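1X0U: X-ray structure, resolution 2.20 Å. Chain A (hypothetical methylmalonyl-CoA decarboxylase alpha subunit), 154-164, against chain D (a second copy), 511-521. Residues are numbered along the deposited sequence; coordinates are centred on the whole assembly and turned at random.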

# COMPACT_ATOMS: atom_id res chain seq x y z
N PHE A 154 -0.72 28.06 -10.45
CA PHE A 154 -1.85 27.72 -9.59
C PHE A 154 -1.89 26.21 -9.40
O PHE A 154 -2.23 25.69 -8.33
CB PHE A 154 -3.18 28.16 -10.20
CG PHE A 154 -3.31 29.64 -10.42
CD1 PHE A 154 -2.45 30.54 -9.79
CD2 PHE A 154 -4.28 30.13 -11.28
CE1 PHE A 154 -2.55 31.90 -10.02
CE2 PHE A 154 -4.40 31.49 -11.51
CZ PHE A 154 -3.54 32.39 -10.88
N LYS A 155 -1.56 25.49 -10.47
CA LYS A 155 -1.56 24.04 -10.44
C LYS A 155 -0.58 23.58 -9.36
O LYS A 155 -0.90 22.70 -8.56
CB LYS A 155 -1.15 23.50 -11.81
CG LYS A 155 -2.00 22.36 -12.32
CD LYS A 155 -1.77 21.10 -11.54
CE LYS A 155 -2.43 19.91 -12.22
NZ LYS A 155 -2.16 18.64 -11.48
N MET A 156 0.60 24.18 -9.34
CA MET A 156 1.61 23.80 -8.37
C MET A 156 1.17 24.16 -6.94
O MET A 156 1.50 23.46 -5.98
CB MET A 156 2.94 24.47 -8.71
CG MET A 156 3.55 23.99 -10.04
SD MET A 156 3.70 22.18 -10.16
CE MET A 156 4.76 21.85 -8.76
N ASN A 157 0.42 25.24 -6.78
CA ASN A 157 -0.05 25.65 -5.46
C ASN A 157 -1.00 24.60 -4.88
O ASN A 157 -0.93 24.27 -3.70
CB ASN A 157 -0.74 27.00 -5.54
CG ASN A 157 0.22 28.13 -5.86
OD1 ASN A 157 -0.07 28.99 -6.71
ND2 ASN A 157 1.36 28.14 -5.18
N VAL A 158 -1.89 24.08 -5.72
CA VAL A 158 -2.85 23.07 -5.30
C VAL A 158 -2.18 21.73 -5.00
O VAL A 158 -2.47 21.10 -3.99
CB VAL A 158 -3.94 22.88 -6.38
CG1 VAL A 158 -4.84 21.71 -6.05
CG2 VAL A 158 -4.76 24.15 -6.50
N MET A 159 -1.28 21.29 -5.88
CA MET A 159 -0.59 20.02 -5.66
C MET A 159 0.24 20.06 -4.38
O MET A 159 0.40 19.06 -3.70
CB MET A 159 0.35 19.70 -6.82
CG MET A 159 -0.31 19.52 -8.17
SD MET A 159 -1.52 18.18 -8.23
CE MET A 159 -3.07 19.10 -8.21
N ALA A 160 0.78 21.24 -4.08
CA ALA A 160 1.63 21.42 -2.90
C ALA A 160 0.82 21.70 -1.65
O ALA A 160 1.34 21.62 -0.53
CB ALA A 160 2.63 22.55 -3.15
N SER A 161 -0.46 22.03 -1.84
CA SER A 161 -1.32 22.36 -0.72
C SER A 161 -1.42 21.25 0.31
O SER A 161 -1.91 20.15 0.04
CB SER A 161 -2.71 22.73 -1.24
OG SER A 161 -3.48 23.30 -0.21
N GLY A 162 -0.93 21.55 1.51
CA GLY A 162 -0.96 20.58 2.59
C GLY A 162 0.19 19.61 2.53
O GLY A 162 0.21 18.63 3.26
N VAL A 163 1.17 19.88 1.66
CA VAL A 163 2.35 19.02 1.51
C VAL A 163 3.60 19.77 1.96
O VAL A 163 4.44 19.24 2.69
CB VAL A 163 2.54 18.59 0.03
CG1 VAL A 163 3.73 17.66 -0.10
CG2 VAL A 163 1.26 17.94 -0.49
N ILE A 164 3.72 21.01 1.51
CA ILE A 164 4.84 21.88 1.87
C ILE A 164 4.26 23.26 2.20
O ILE A 164 3.41 23.77 1.48
CB ILE A 164 5.89 21.99 0.72
CG1 ILE A 164 5.21 22.32 -0.61
CG2 ILE A 164 6.66 20.68 0.59
CD1 ILE A 164 6.20 22.70 -1.73
N TYR D 511 -1.85 11.07 -10.96
CA TYR D 511 -1.11 11.13 -9.70
C TYR D 511 -1.39 12.38 -8.87
O TYR D 511 -1.49 13.49 -9.40
CB TYR D 511 0.39 11.06 -9.97
CG TYR D 511 1.25 11.21 -8.73
CD1 TYR D 511 1.29 10.21 -7.76
CD2 TYR D 511 2.01 12.36 -8.53
CE1 TYR D 511 2.08 10.35 -6.61
CE2 TYR D 511 2.80 12.51 -7.38
CZ TYR D 511 2.83 11.50 -6.43
OH TYR D 511 3.59 11.66 -5.29
N ARG D 512 -1.51 12.19 -7.56
CA ARG D 512 -1.74 13.27 -6.59
C ARG D 512 -0.79 13.03 -5.41
O ARG D 512 -0.64 11.90 -4.95
CB ARG D 512 -3.20 13.27 -6.12
CG ARG D 512 -4.19 13.78 -7.17
CD ARG D 512 -4.18 15.30 -7.24
NE ARG D 512 -5.00 15.83 -8.33
CZ ARG D 512 -4.64 15.81 -9.62
NH1 ARG D 512 -5.45 16.31 -10.54
NH2 ARG D 512 -3.47 15.30 -9.97
N TYR D 513 -0.15 14.09 -4.92
CA TYR D 513 0.78 13.96 -3.80
C TYR D 513 0.12 13.56 -2.48
O TYR D 513 -0.94 14.09 -2.13
CB TYR D 513 1.59 15.25 -3.61
CG TYR D 513 2.56 15.52 -4.73
CD1 TYR D 513 2.12 16.04 -5.95
CD2 TYR D 513 3.91 15.18 -4.61
CE1 TYR D 513 3.00 16.23 -7.02
CE2 TYR D 513 4.80 15.36 -5.67
CZ TYR D 513 4.34 15.88 -6.87
OH TYR D 513 5.20 16.06 -7.93
N PRO D 514 0.74 12.63 -1.74
CA PRO D 514 0.21 12.15 -0.45
C PRO D 514 0.12 13.28 0.56
O PRO D 514 1.04 14.08 0.71
CB PRO D 514 1.22 11.08 -0.03
CG PRO D 514 2.50 11.60 -0.61
CD PRO D 514 2.08 12.06 -2.00
N LYS D 515 -1.01 13.33 1.25
CA LYS D 515 -1.25 14.37 2.23
C LYS D 515 -2.49 13.93 3.01
O LYS D 515 -3.22 13.04 2.57
CB LYS D 515 -1.53 15.70 1.52
CG LYS D 515 -2.75 15.63 0.59
CD LYS D 515 -3.02 16.93 -0.17
CE LYS D 515 -2.17 17.08 -1.42
NZ LYS D 515 -2.55 18.32 -2.18
N LYS D 516 -2.72 14.54 4.17
CA LYS D 516 -3.91 14.20 4.92
C LYS D 516 -5.02 14.81 4.09
O LYS D 516 -6.11 14.24 3.93
CB LYS D 516 -3.89 14.83 6.31
CG LYS D 516 -2.83 14.28 7.24
CD LYS D 516 -3.16 14.67 8.68
CE LYS D 516 -2.03 14.37 9.64
NZ LYS D 516 -2.38 14.87 11.01
N HIS D 517 -4.72 15.97 3.54
CA HIS D 517 -5.66 16.71 2.71
C HIS D 517 -4.97 18.01 2.33
O HIS D 517 -3.84 18.26 2.74
CB HIS D 517 -6.95 16.98 3.49
CG HIS D 517 -6.73 17.56 4.87
ND1 HIS D 517 -6.41 18.88 5.08
CD2 HIS D 517 -6.75 16.97 6.09
CE1 HIS D 517 -6.24 19.09 6.37
NE2 HIS D 517 -6.44 17.95 7.01
N GLY D 518 -5.65 18.83 1.53
CA GLY D 518 -5.07 20.09 1.11
C GLY D 518 -5.54 21.19 2.03
O GLY D 518 -6.15 20.91 3.06
N ASN D 519 -5.26 22.43 1.66
CA ASN D 519 -5.69 23.56 2.48
C ASN D 519 -6.44 24.57 1.63
O ASN D 519 -6.09 25.74 1.56
CB ASN D 519 -4.48 24.24 3.13
CG ASN D 519 -4.89 25.36 4.06
OD1 ASN D 519 -6.02 25.41 4.54
ND2 ASN D 519 -3.96 26.28 4.32
N ILE D 520 -7.49 24.08 0.98
CA ILE D 520 -8.34 24.90 0.12
C ILE D 520 -8.76 26.20 0.81
O ILE D 520 -9.05 26.21 2.00
CB ILE D 520 -9.65 24.15 -0.23
CG1 ILE D 520 -9.36 22.69 -0.65
CG2 ILE D 520 -10.36 24.90 -1.36
CD1 ILE D 520 -8.87 21.67 0.47
N PRO D 521 -8.79 27.33 0.06
CA PRO D 521 -9.21 28.57 0.71
C PRO D 521 -10.67 28.47 1.14
O PRO D 521 -11.50 27.87 0.44
CB PRO D 521 -9.00 29.62 -0.39
CG PRO D 521 -7.81 29.10 -1.09
CD PRO D 521 -8.13 27.62 -1.22
O HOH W 1 -1.09 16.80 4.89

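The most striking feature of this contact is a lysine whose ammonium group reaches into a cluster of backbone carbonyls of another chain. Lys D515 points toward chain A and sends its ammonium group among the carbonyls of residues 158-161: NZ donates a hydrogen bond to Ser A161 O at 2.9 Å and a weak one to Met A159 O at 3.4 Å, while Val A158 O lies 3.3 Å from NZ. A long chain ending in a positive charge suits a site rich in carbonyl oxygens, and its methylenes are used too, CE packing 3.7 Å from Val A163 CG2.

Next along, Ser A161 OG, on a side chain short enough for a close backbone N-H, accepts a 2.7 Å hydrogen bond from Asn D519 N, and Ser A161 O receives a CA-H...O contact from Gly D518 CA at 3.3 Å. Gly A162 CA lies 3.7 Å from His D517 O; a CB would point toward chain D and lie 2.2 Å from that oxygen, and the backbone angles (83°/10°) independently call for glycine. A water bridges the chains, donating to Gly A162 O (2.8 Å) and accepting from Lys D516 N (2.9 Å).

Tyr D513, pointing toward chain A, makes apolar contacts with Met A159 (CD1 to CB, 4.2 Å) and Val A163 (CB to CG2, 4.1 Å). Separately, flexible Met A159 lays CE over one face of the Arg D512 guanidinium, 3.8 Å from NE, and gives the largest share, 86 Å², of the 493 Å² buried.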